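Fluvirucin B1 DH domain from module 1 (Actinomadura vulgaris, PDB 6OBV) probably catalyses the dehydration of a beta-hydroxyacyl intermediate carried on an acyl carrier protein, within the first module of the fluvirucin B1 polyketide synthase. Local coordinates at residues W65-P78 with N184-L196. Residues are numbered along the deposited sequence; the frame is centred on the assembly and turned at random.
Sequences WLADHGVGETVLFP and NTGYGYGPAFQGL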
loop_
_atom_site.group_PDB
_atom_site.type_symbol
_atom_site.label_atom_id
_atom_site.label_comp_id
_atom_site.label_asym_id
_atom_site.label_seq_id
_atom_site.Cartn_x
_atom_site.Cartn_y
_atom_site.Cartn_z
ATOM N N TRP A 65 -3.609 -4.002 25.289
ATOM C CA TRP A 65 -2.633 -3.252 26.064
ATOM C C TRP A 65 -2.686 -1.755 25.761
ATOM O O TRP A 65 -2.249 -0.949 26.593
ATOM C CB TRP A 65 -1.229 -3.810 25.804
ATOM C CG TRP A 65 -0.835 -3.862 24.343
ATOM C CD1 TRP A 65 -0.994 -4.917 23.494
ATOM C CD2 TRP A 65 -0.195 -2.821 23.575
ATOM N NE1 TRP A 65 -0.499 -4.598 22.244
ATOM C CE2 TRP A 65 0.006 -3.324 22.273
ATOM C CE3 TRP A 65 0.233 -1.520 23.868
ATOM C CZ2 TRP A 65 0.599 -2.563 21.254
ATOM C CZ3 TRP A 65 0.836 -0.762 22.853
ATOM C CH2 TRP A 65 1.003 -1.285 21.561
ATOM N N LEU A 66 -3.228 -1.369 24.600
ATOM C CA LEU A 66 -3.393 0.050 24.274
ATOM C C LEU A 66 -4.086 0.808 25.390
ATOM O O LEU A 66 -3.706 1.939 25.715
ATOM C CB LEU A 66 -4.201 0.212 22.990
ATOM C CG LEU A 66 -3.516 -0.093 21.667
ATOM C CD1 LEU A 66 -4.589 -0.126 20.587
ATOM C CD2 LEU A 66 -2.445 0.943 21.359
ATOM N N ALA A 67 -5.100 0.195 26.002
ATOM C CA ALA A 67 -5.926 0.875 26.988
ATOM C C ALA A 67 -5.163 1.257 28.237
ATOM O O ALA A 67 -5.706 1.991 29.064
ATOM C CB ALA A 67 -7.115 -0.002 27.387
ATOM N N ASP A 68 -3.930 0.794 28.389
ATOM C CA ASP A 68 -3.228 0.852 29.657
ATOM C C ASP A 68 -2.041 1.801 29.646
ATOM O O ASP A 68 -1.202 1.737 30.552
ATOM C CB ASP A 68 -2.760 -0.548 30.037
ATOM C CG ASP A 68 -3.868 -1.393 30.583
ATOM O OD1 ASP A 68 -4.955 -0.844 30.841
ATOM O OD2 ASP A 68 -3.650 -2.609 30.762
ATOM N N HIS A 69 -1.924 2.660 28.639
ATOM C CA HIS A 69 -0.868 3.670 28.612
ATOM C C HIS A 69 -1.483 4.993 28.202
ATOM O O HIS A 69 -2.109 5.091 27.139
ATOM C CB HIS A 69 0.258 3.287 27.655
ATOM C CG HIS A 69 1.303 4.347 27.492
ATOM N ND1 HIS A 69 1.255 5.297 26.494
ATOM C CD2 HIS A 69 2.432 4.599 28.195
ATOM C CE1 HIS A 69 2.311 6.088 26.588
ATOM N NE2 HIS A 69 3.039 5.688 27.614
ATOM N N GLY A 70 -1.320 5.998 29.043
ATOM C CA GLY A 70 -1.780 7.313 28.679
ATOM C C GLY A 70 -1.350 8.342 29.685
ATOM O O GLY A 70 -0.369 8.163 30.407
ATOM N N VAL A 71 -2.105 9.436 29.712
ATOM C CA VAL A 71 -1.935 10.499 30.685
ATOM C C VAL A 71 -3.327 10.880 31.147
ATOM O O VAL A 71 -4.176 11.239 30.322
ATOM C CB VAL A 71 -1.206 11.715 30.096
ATOM C CG1 VAL A 71 -1.173 12.824 31.097
ATOM C CG2 VAL A 71 0.201 11.325 29.686
ATOM N N GLY A 72 -3.574 10.778 32.447
ATOM C CA GLY A 72 -4.919 11.035 32.932
ATOM C C GLY A 72 -5.879 10.058 32.288
ATOM O O GLY A 72 -5.608 8.852 32.206
ATOM N N GLU A 73 -7.004 10.574 31.798
ATOM C CA GLU A 73 -7.996 9.734 31.139
ATOM C C GLU A 73 -7.769 9.622 29.633
ATOM O O GLU A 73 -8.619 9.059 28.928
ATOM C CB GLU A 73 -9.412 10.250 31.430
ATOM C CG GLU A 73 -9.795 10.312 32.923
ATOM C CD GLU A 73 -9.625 8.983 33.665
ATOM O OE1 GLU A 73 -9.621 7.907 33.022
ATOM O OE2 GLU A 73 -9.494 9.022 34.911
ATOM N N THR A 74 -6.636 10.119 29.131
ATOM C CA THR A 74 -6.328 10.109 27.707
ATOM C C THR A 74 -5.463 8.902 27.385
ATOM O O THR A 74 -4.345 8.786 27.896
ATOM C CB THR A 74 -5.593 11.382 27.299
ATOM O OG1 THR A 74 -6.424 12.513 27.549
ATOM C CG2 THR A 74 -5.252 11.348 25.809
ATOM N N VAL A 75 -5.965 8.021 26.526
ATOM C CA VAL A 75 -5.180 6.893 26.042
ATOM C C VAL A 75 -4.256 7.396 24.939
ATOM O O VAL A 75 -4.717 7.991 23.956
ATOM C CB VAL A 75 -6.092 5.764 25.534
ATOM C CG1 VAL A 75 -5.266 4.585 25.057
ATOM C CG2 VAL A 75 -7.055 5.345 26.628
ATOM N N LEU A 76 -2.949 7.162 25.108
ATOM C CA LEU A 76 -1.914 7.581 24.170
ATOM C C LEU A 76 -1.144 6.369 23.682
ATOM O O LEU A 76 -0.679 5.557 24.496
ATOM C CB LEU A 76 -0.918 8.546 24.818
ATOM C CG LEU A 76 -1.515 9.905 25.140
ATOM C CD1 LEU A 76 -0.543 10.703 25.994
ATOM C CD2 LEU A 76 -1.846 10.616 23.839
ATOM N N PHE A 77 -0.987 6.262 22.371
ATOM C CA PHE A 77 -0.111 5.242 21.822
ATOM C C PHE A 77 1.302 5.472 22.357
ATOM O O PHE A 77 1.776 6.613 22.361
ATOM C CB PHE A 77 -0.143 5.295 20.295
ATOM C CG PHE A 77 0.543 4.127 19.617
ATOM C CD1 PHE A 77 -0.068 2.877 19.558
ATOM C CD2 PHE A 77 1.785 4.296 19.010
ATOM C CE1 PHE A 77 0.559 1.810 18.928
ATOM C CE2 PHE A 77 2.424 3.240 18.367
ATOM C CZ PHE A 77 1.805 1.994 18.317
ATOM N N PRO A 78 1.990 4.441 22.843
ATOM C CA PRO A 78 3.306 4.672 23.465
ATOM C C PRO A 78 4.360 4.987 22.416
ATOM O O PRO A 78 4.388 4.384 21.343
ATOM C CB PRO A 78 3.608 3.347 24.185
ATOM C CG PRO A 78 2.812 2.299 23.430
ATOM C CD PRO A 78 1.604 3.010 22.810
ATOM N N ASN A 184 0.453 9.391 40.947
ATOM C CA ASN A 184 0.258 10.694 41.571
ATOM C C ASN A 184 0.978 11.799 40.820
ATOM O O ASN A 184 0.525 12.946 40.837
ATOM C CB ASN A 184 0.730 10.659 43.022
ATOM C CG ASN A 184 -0.302 10.098 43.934
ATOM O OD1 ASN A 184 -1.428 10.590 43.981
ATOM N ND2 ASN A 184 0.053 9.050 44.657
ATOM N N THR A 185 2.113 11.485 40.198
ATOM C CA THR A 185 2.805 12.463 39.365
ATOM C C THR A 185 1.959 12.840 38.154
ATOM O O THR A 185 1.957 13.995 37.722
ATOM C CB THR A 185 4.166 11.902 38.926
ATOM O OG1 THR A 185 4.941 11.546 40.078
ATOM C CG2 THR A 185 4.939 12.915 38.088
ATOM N N GLY A 186 1.229 11.881 37.599
ATOM C CA GLY A 186 0.365 12.168 36.476
ATOM C C GLY A 186 0.307 11.039 35.468
ATOM O O GLY A 186 -0.605 11.004 34.639
ATOM N N TYR A 187 1.261 10.106 35.535
ATOM C CA TYR A 187 1.349 9.041 34.542
ATOM C C TYR A 187 0.158 8.098 34.637
ATOM O O TYR A 187 -0.354 7.816 35.723
ATOM C CB TYR A 187 2.642 8.245 34.709
ATOM C CG TYR A 187 3.903 9.004 34.346
ATOM C CD1 TYR A 187 4.362 9.059 33.037
ATOM C CD2 TYR A 187 4.639 9.658 35.326
ATOM C CE1 TYR A 187 5.522 9.758 32.712
ATOM C CE2 TYR A 187 5.789 10.357 35.016
ATOM C CZ TYR A 187 6.228 10.407 33.713
ATOM O OH TYR A 187 7.378 11.110 33.433
ATOM N N GLY A 188 -0.282 7.613 33.484
ATOM C CA GLY A 188 -1.345 6.631 33.418
ATOM C C GLY A 188 -0.811 5.312 32.900
ATOM O O GLY A 188 -0.777 5.069 31.691
ATOM N N TYR A 189 -0.366 4.461 33.813
ATOM C CA TYR A 189 0.186 3.151 33.488
ATOM C C TYR A 189 -0.772 2.103 34.048
ATOM O O TYR A 189 -0.742 1.800 35.247
ATOM C CB TYR A 189 1.584 2.991 34.074
ATOM C CG TYR A 189 2.676 3.844 33.455
ATOM C CD1 TYR A 189 2.800 3.967 32.080
ATOM C CD2 TYR A 189 3.595 4.511 34.254
ATOM C CE1 TYR A 189 3.790 4.742 31.516
ATOM C CE2 TYR A 189 4.595 5.281 33.696
ATOM C CZ TYR A 189 4.697 5.391 32.334
ATOM O OH TYR A 189 5.707 6.157 31.770
ATOM N N GLY A 190 -1.631 1.557 33.188
ATOM C CA GLY A 190 -2.460 0.447 33.562
ATOM C C GLY A 190 -1.648 -0.836 33.702
ATOM O O GLY A 190 -0.423 -0.854 33.495
ATOM N N PRO A 191 -2.344 -1.939 34.026
ATOM C CA PRO A 191 -1.644 -3.208 34.333
ATOM C C PRO A 191 -0.624 -3.669 33.292
ATOM O O PRO A 191 0.464 -4.129 33.668
ATOM C CB PRO A 191 -2.798 -4.209 34.458
ATOM C CG PRO A 191 -3.984 -3.370 34.851
ATOM C CD PRO A 191 -3.809 -2.067 34.137
ATOM N N ALA A 192 -0.933 -3.565 31.996
ATOM C CA ALA A 192 -0.007 -4.061 30.978
ATOM C C ALA A 192 1.311 -3.293 30.947
ATOM O O ALA A 192 2.320 -3.831 30.465
ATOM C CB ALA A 192 -0.662 -4.002 29.594
ATOM N N PHE A 193 1.326 -2.056 31.442
ATOM C CA PHE A 193 2.505 -1.205 31.413
ATOM C C PHE A 193 3.199 -1.102 32.757
ATOM O O PHE A 193 4.130 -0.308 32.891
ATOM C CB PHE A 193 2.126 0.188 30.907
ATOM C CG PHE A 193 2.100 0.262 29.420
ATOM C CD1 PHE A 193 3.180 0.772 28.720
ATOM C CD2 PHE A 193 1.029 -0.267 28.710
ATOM C CE1 PHE A 193 3.175 0.787 27.339
ATOM C CE2 PHE A 193 1.007 -0.237 27.313
ATOM C CZ PHE A 193 2.086 0.282 26.632
ATOM N N GLN A 194 2.777 -1.882 33.744
ATOM C CA GLN A 194 3.427 -1.882 35.061
ATOM C C GLN A 194 4.480 -2.977 35.169
ATOM O O GLN A 194 4.529 -3.707 36.150
ATOM C CB GLN A 194 2.378 -2.033 36.155
ATOM C CG GLN A 194 1.433 -0.831 36.272
ATOM C CD GLN A 194 0.256 -1.100 37.187
ATOM O OE1 GLN A 194 0.226 -2.102 37.902
ATOM N NE2 GLN A 194 -0.730 -0.212 37.157
ATOM N N GLY A 195 5.375 -3.061 34.178
ATOM C CA GLY A 195 6.323 -4.157 34.096
ATOM C C GLY A 195 7.562 -4.060 34.964
ATOM O O GLY A 195 8.308 -5.037 35.029
ATOM N N LEU A 196 7.830 -2.932 35.610
ATOM C CA LEU A 196 9.034 -2.819 36.430
ATOM C C LEU A 196 8.859 -3.629 37.706
ATOM O O LEU A 196 7.933 -3.376 38.487
ATOM C CB LEU A 196 9.314 -1.358 36.763
ATOM C CG LEU A 196 10.433 -1.105 37.776
ATOM C CD1 LEU A 196 11.759 -1.603 37.232
ATOM C CD2 LEU A 196 10.514 0.380 38.167
HETATM O O HOH W 1 6.088 6.144 29.059
#
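The Phe193 ring lies flat against the beta-carbon of His69, with His69 CB 3.5 Å from the ring centroid and almost on the ring normal, a CH-pi contact over the middle of one face. Its rim meets Trp65, where Phe193 CE2 sits 3.8 Å from Trp65 CE3 at the edge of the indole. Trp65 O comes closer still, 3.4 Å from Phe193 CE2 and near the phenyl plane. Pro78 CG touches Phe193 CZ, the two side chains crossing at about a right angle. With CG anti to the backbone N (chi1 175°), His69 carries its imidazole past the phenyl ring and alongside Tyr189, the two rings meeting rim to rim at His69 CD2 and Tyr189 CE1, 3.6 Å apart. Within its own hairpin, His69 ND1 donates an almost straight bond in the ring plane to Leu76 O (2.8 Å), while Pro78 CB rests on one ring face. A water bonded to Tyr189 OH makes a weak link to His69 NE2.

Beneath the rings, strand 187-189 runs antiparallel to strand 69-71. Gly70 and Gly188 form the hydrogen-bonded pair, and Gly190 N continues the join with a 2.7 Å bond to Asp68 O. Next to it the Asp68 carboxylate crosses Pro191, and OD2 accepts Ala192 N from above the carboxylate plane at 3.1 Å, tying down the 3-10 turn 191-193 that presents Phe193. Gly188-Phe193 form the GYGPxF motif of polyketide synthase dehydratases, here packed against the segment carrying His69. Asp231 of helix 227-232 touches His69, Tyr189 and Phe193. In these double-hotdog enzymes the catalytic histidine comes from the N-terminal hotdog and the aspartate from a helix of the C-terminal one, probably His69 and Asp231. The ND1 bond fixes the imidazole's rotation and leaves NE2 on the side of the water that Tyr189 OH holds, consistent with an imidazole held ready for substrate.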